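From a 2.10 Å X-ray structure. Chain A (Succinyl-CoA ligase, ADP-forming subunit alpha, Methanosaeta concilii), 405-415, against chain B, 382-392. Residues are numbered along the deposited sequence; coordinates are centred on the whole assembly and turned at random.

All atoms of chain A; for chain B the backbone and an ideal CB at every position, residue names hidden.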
# COMPACT_ATOMS: atom_id res chain seq x y z
N ILE A 405 -26.10 -4.54 -4.24
CA ILE A 405 -24.67 -4.52 -3.91
C ILE A 405 -23.87 -5.09 -5.08
O ILE A 405 -22.89 -4.46 -5.50
CB ILE A 405 -24.38 -5.27 -2.58
CG1 ILE A 405 -24.94 -4.45 -1.38
CG2 ILE A 405 -22.84 -5.51 -2.42
CD1 ILE A 405 -24.99 -5.22 -0.06
N GLU A 406 -24.33 -6.22 -5.63
CA GLU A 406 -23.66 -6.87 -6.76
C GLU A 406 -23.76 -6.04 -8.05
O GLU A 406 -22.81 -6.03 -8.83
CB GLU A 406 -24.24 -8.25 -6.98
CG GLU A 406 -23.91 -9.19 -5.80
CD GLU A 406 -24.34 -10.63 -5.99
OE1 GLU A 406 -24.49 -11.35 -4.97
OE2 GLU A 406 -24.50 -11.06 -7.15
N LEU A 407 -24.88 -5.29 -8.24
CA LEU A 407 -25.04 -4.40 -9.39
C LEU A 407 -24.03 -3.25 -9.32
O LEU A 407 -23.42 -2.94 -10.32
CB LEU A 407 -26.48 -3.88 -9.41
CG LEU A 407 -26.97 -2.92 -10.51
CD1 LEU A 407 -26.86 -3.57 -11.92
CD2 LEU A 407 -28.49 -2.59 -10.27
N VAL A 408 -23.88 -2.62 -8.15
CA VAL A 408 -22.95 -1.51 -7.90
C VAL A 408 -21.51 -1.97 -8.22
O VAL A 408 -20.81 -1.26 -8.92
CB VAL A 408 -23.09 -0.98 -6.45
CG1 VAL A 408 -21.89 -0.07 -6.09
CG2 VAL A 408 -24.41 -0.26 -6.28
N ILE A 409 -21.10 -3.18 -7.73
CA ILE A 409 -19.78 -3.76 -7.99
C ILE A 409 -19.50 -3.87 -9.48
O ILE A 409 -18.43 -3.48 -9.91
CB ILE A 409 -19.61 -5.11 -7.25
CG1 ILE A 409 -19.57 -4.88 -5.77
CG2 ILE A 409 -18.37 -5.89 -7.70
CD1 ILE A 409 -19.65 -6.24 -4.92
N GLN A 410 -20.48 -4.35 -10.29
CA GLN A 410 -20.36 -4.45 -11.75
C GLN A 410 -20.26 -3.11 -12.42
O GLN A 410 -19.45 -2.90 -13.32
CB GLN A 410 -21.54 -5.23 -12.32
CG GLN A 410 -21.53 -6.67 -11.82
CD GLN A 410 -22.80 -7.36 -12.23
OE1 GLN A 410 -23.04 -7.61 -13.38
NE2 GLN A 410 -23.65 -7.65 -11.29
N ILE A 411 -21.06 -2.16 -11.94
CA ILE A 411 -21.09 -0.80 -12.50
C ILE A 411 -19.81 -0.04 -12.23
O ILE A 411 -19.36 0.70 -13.10
CB ILE A 411 -22.36 -0.07 -11.97
CG1 ILE A 411 -23.57 -0.65 -12.79
CG2 ILE A 411 -22.25 1.49 -12.07
CD1 ILE A 411 -24.93 -0.26 -12.41
N VAL A 412 -19.21 -0.23 -11.03
CA VAL A 412 -17.98 0.49 -10.70
C VAL A 412 -16.71 -0.33 -11.03
O VAL A 412 -15.62 0.16 -10.76
CB VAL A 412 -17.95 1.07 -9.27
CG1 VAL A 412 -19.20 1.90 -8.96
CG2 VAL A 412 -17.77 -0.03 -8.20
N ALA A 413 -16.84 -1.55 -11.61
CA ALA A 413 -15.69 -2.44 -11.89
C ALA A 413 -14.53 -1.72 -12.60
O ALA A 413 -13.38 -1.87 -12.20
CB ALA A 413 -16.11 -3.66 -12.66
N ASP A 414 -14.85 -0.90 -13.58
CA ASP A 414 -13.83 -0.15 -14.27
C ASP A 414 -14.40 1.04 -14.97
O ASP A 414 -15.51 0.99 -15.45
CB ASP A 414 -13.12 -1.02 -15.32
CG ASP A 414 -11.73 -0.45 -15.58
OD1 ASP A 414 -10.96 -0.30 -14.59
OD2 ASP A 414 -11.48 0.01 -16.72
N HIS A 415 -13.60 2.08 -15.11
CA HIS A 415 -13.97 3.27 -15.84
C HIS A 415 -12.81 3.71 -16.78
O HIS A 415 -12.63 4.89 -17.04
CB HIS A 415 -14.47 4.39 -14.91
CG HIS A 415 -15.33 5.39 -15.63
ND1 HIS A 415 -16.27 5.01 -16.59
CD2 HIS A 415 -15.41 6.73 -15.47
CE1 HIS A 415 -16.86 6.12 -17.00
NE2 HIS A 415 -16.35 7.19 -16.37
N UNK B 382 -24.73 -11.14 -16.67
CA UNK B 382 -23.40 -11.77 -16.70
C UNK B 382 -22.81 -11.94 -15.31
O UNK B 382 -22.01 -12.85 -15.09
CB UNK B 382 -22.44 -10.94 -17.56
N UNK B 383 -23.25 -11.10 -14.39
CA UNK B 383 -22.83 -11.15 -13.00
C UNK B 383 -21.38 -10.71 -12.82
O UNK B 383 -20.67 -10.45 -13.80
CB UNK B 383 -23.02 -12.57 -12.45
N UNK B 384 -20.93 -10.71 -11.57
CA UNK B 384 -19.58 -10.35 -11.20
C UNK B 384 -18.59 -11.30 -11.87
O UNK B 384 -17.58 -10.83 -12.39
CB UNK B 384 -19.41 -10.37 -9.68
N UNK B 385 -18.89 -12.61 -11.91
CA UNK B 385 -18.03 -13.60 -12.55
C UNK B 385 -17.84 -13.31 -14.03
O UNK B 385 -16.74 -13.45 -14.53
CB UNK B 385 -18.61 -15.00 -12.37
N UNK B 386 -18.92 -12.88 -14.70
CA UNK B 386 -18.91 -12.52 -16.11
C UNK B 386 -18.10 -11.26 -16.35
O UNK B 386 -17.39 -11.19 -17.33
CB UNK B 386 -20.34 -12.33 -16.62
N UNK B 387 -18.21 -10.28 -15.45
CA UNK B 387 -17.46 -9.02 -15.52
C UNK B 387 -15.93 -9.31 -15.36
O UNK B 387 -15.13 -8.76 -16.10
CB UNK B 387 -17.95 -8.05 -14.44
N UNK B 388 -15.57 -10.21 -14.47
CA UNK B 388 -14.17 -10.63 -14.29
C UNK B 388 -13.71 -11.38 -15.55
O UNK B 388 -12.61 -11.15 -16.01
CB UNK B 388 -14.02 -11.51 -13.05
N UNK B 389 -14.58 -12.22 -16.12
CA UNK B 389 -14.28 -12.92 -17.36
C UNK B 389 -13.90 -11.95 -18.46
O UNK B 389 -12.89 -12.14 -19.13
CB UNK B 389 -15.48 -13.77 -17.80
N UNK B 390 -14.65 -10.86 -18.58
CA UNK B 390 -14.36 -9.84 -19.60
C UNK B 390 -13.12 -9.02 -19.32
O UNK B 390 -12.23 -8.92 -20.17
CB UNK B 390 -15.55 -8.89 -19.74
N UNK B 391 -13.05 -8.45 -18.11
CA UNK B 391 -11.95 -7.56 -17.71
C UNK B 391 -10.63 -8.23 -17.48
O UNK B 391 -9.61 -7.59 -17.72
CB UNK B 391 -12.33 -6.82 -16.43
N UNK B 392 -10.60 -9.50 -17.02
CA UNK B 392 -9.34 -10.19 -16.79
C UNK B 392 -8.98 -11.17 -17.91
O UNK B 392 -7.82 -11.28 -18.25
CB UNK B 392 -9.40 -10.94 -15.46

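Chains A and B are two copies of one protein, and a different segment of each is described here. Their helices run nearly parallel, at 12°, with axes 9.6 Å apart at closest approach. No hydrogen bond joins the stretches directly.

Position 382 lies before the helix. Its CA-to-CB bond points sideways, and the ideal CB is 5.4 Å from Gln A410 OE1. The chain A stretch does not enclose it, so many side chains would suit. The residue is Met B382. The end of its side chain leads away, and it makes no contact with the chain A stretch.

Position 383 has phi/psi of 71/179. Positive phi by itself favours glycine. The ideal CB would stand 5.0 Å from Gln A410 OE1, so chain A leaves some room and the backbone is the stronger argument. The residue is Gly B383. Gln A410 OE1 comes within 3.6 Å of Gly B383 C, a contact and not a hydrogen bond. The amide of Gln A410 is held by its own helix: Gln A410 NE2 donates to Glu A406 O at 3.1 Å.

Position 384 has the nearest backbone approach, 6.0 Å between its CA and Gln A410 CA. The CB points sideways, 4.8 Å from Gln A410 CG and 5.0 Å from Ile A409 CG2. Around it lie the aliphatic parts of Glu A406, Ile A409 and Gln A410. A medium or long apolar side chain would suit: isoleucine, leucine or methionine. The residue is Ile B384, which has the largest covered area of the stretch. Its end comes nearer to chain A. Ile B384 CD1 lies 3.8 Å from Glu A406 CG and 3.9 Å from Ile A409 CG2, while Ile B384 CG1 lies 3.8 Å from Gln A410 CG. A water links the chains here: it accepts from Ile B384 N at 3.0 Å and donates to Glu A406 OE2 at 2.8 Å.

Position 385 is out of reach, and the chain A stretch sets no preference. It is Gly B385.

Position 386 points sideways, with no atom of the chain A stretch near its ideal CB. That CB would clash with Met B382 O, at 2.3 Å, so glycine is expected. It is Gly B386.

Position 387 points toward chain A. Its ideal CB is 4.6 Å from Gln A410 CG and 5.1 Å from Ala A413 CB. The neighbours there are the aliphatic part of Gln A410 and the methyl of Ala A413, so a small or medium apolar side chain would suit. The residue is Val B387. Val B387 CG1 meets Ala A413 CB at 3.7 Å, and Val B387 CG2 meets Gln A410 CG at 3.9 Å.

Positions 388, 389 and 390 have no atom of the chain A stretch near their ideal CB. It sets no preference at 388 or 390. At 389 a CB would be crowded by Gly B386 O, at 3.2 Å, which favours glycine. The residues are Ile B388, Gly B389 and Leu B390.

Position 391 points toward chain A, but no atom of the chain A stretch lies within 5.5 Å of its ideal CB. A longer apolar chain, leucine or methionine, could cross the gap. The residue is Leu B391. Leu B391 CD1 reaches Ala A413 CB at 3.9 Å and Asp A414 CB at 4.1 Å.

Position 392 is out of reach, with no preference set. It is Trp B392.

Chain B 382-392: MGIGGVIGLLW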
# COMPACT_ATOMS: atom_id res chain seq x y z
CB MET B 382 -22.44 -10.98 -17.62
CG MET B 382 -22.84 -11.17 -19.11
SD MET B 382 -21.59 -10.55 -20.26
CE MET B 382 -20.24 -11.71 -19.91
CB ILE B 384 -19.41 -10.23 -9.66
CG1 ILE B 384 -20.27 -9.06 -9.10
CG2 ILE B 384 -17.95 -10.02 -9.27
CD1 ILE B 384 -20.53 -9.12 -7.61
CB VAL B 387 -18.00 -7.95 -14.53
CG1 VAL B 387 -16.99 -6.81 -14.35
CG2 VAL B 387 -19.33 -7.39 -14.98
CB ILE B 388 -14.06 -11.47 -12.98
CG1 ILE B 388 -14.22 -10.54 -11.74
CG2 ILE B 388 -12.77 -12.29 -12.94
CD1 ILE B 388 -14.37 -11.23 -10.35
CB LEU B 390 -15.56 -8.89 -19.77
CG LEU B 390 -16.86 -9.49 -20.32
CD1 LEU B 390 -18.01 -8.48 -20.17
CD2 LEU B 390 -16.70 -9.88 -21.80
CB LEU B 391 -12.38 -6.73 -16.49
CG LEU B 391 -13.51 -5.72 -16.82
CD1 LEU B 391 -13.98 -5.03 -15.58
CD2 LEU B 391 -13.05 -4.67 -17.87
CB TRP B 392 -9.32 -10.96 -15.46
CG TRP B 392 -9.50 -10.16 -14.20
CD1 TRP B 392 -9.88 -8.85 -14.09
CD2 TRP B 392 -9.43 -10.67 -12.87
NE1 TRP B 392 -10.07 -8.52 -12.78
CE2 TRP B 392 -9.80 -9.62 -12.00
CE3 TRP B 392 -9.10 -11.93 -12.32
CZ2 TRP B 392 -9.84 -9.78 -10.61
CZ3 TRP B 392 -9.07 -12.07 -10.94
CH2 TRP B 392 -9.48 -11.02 -10.10
O HOH W 1 -23.00 -11.29 -9.49
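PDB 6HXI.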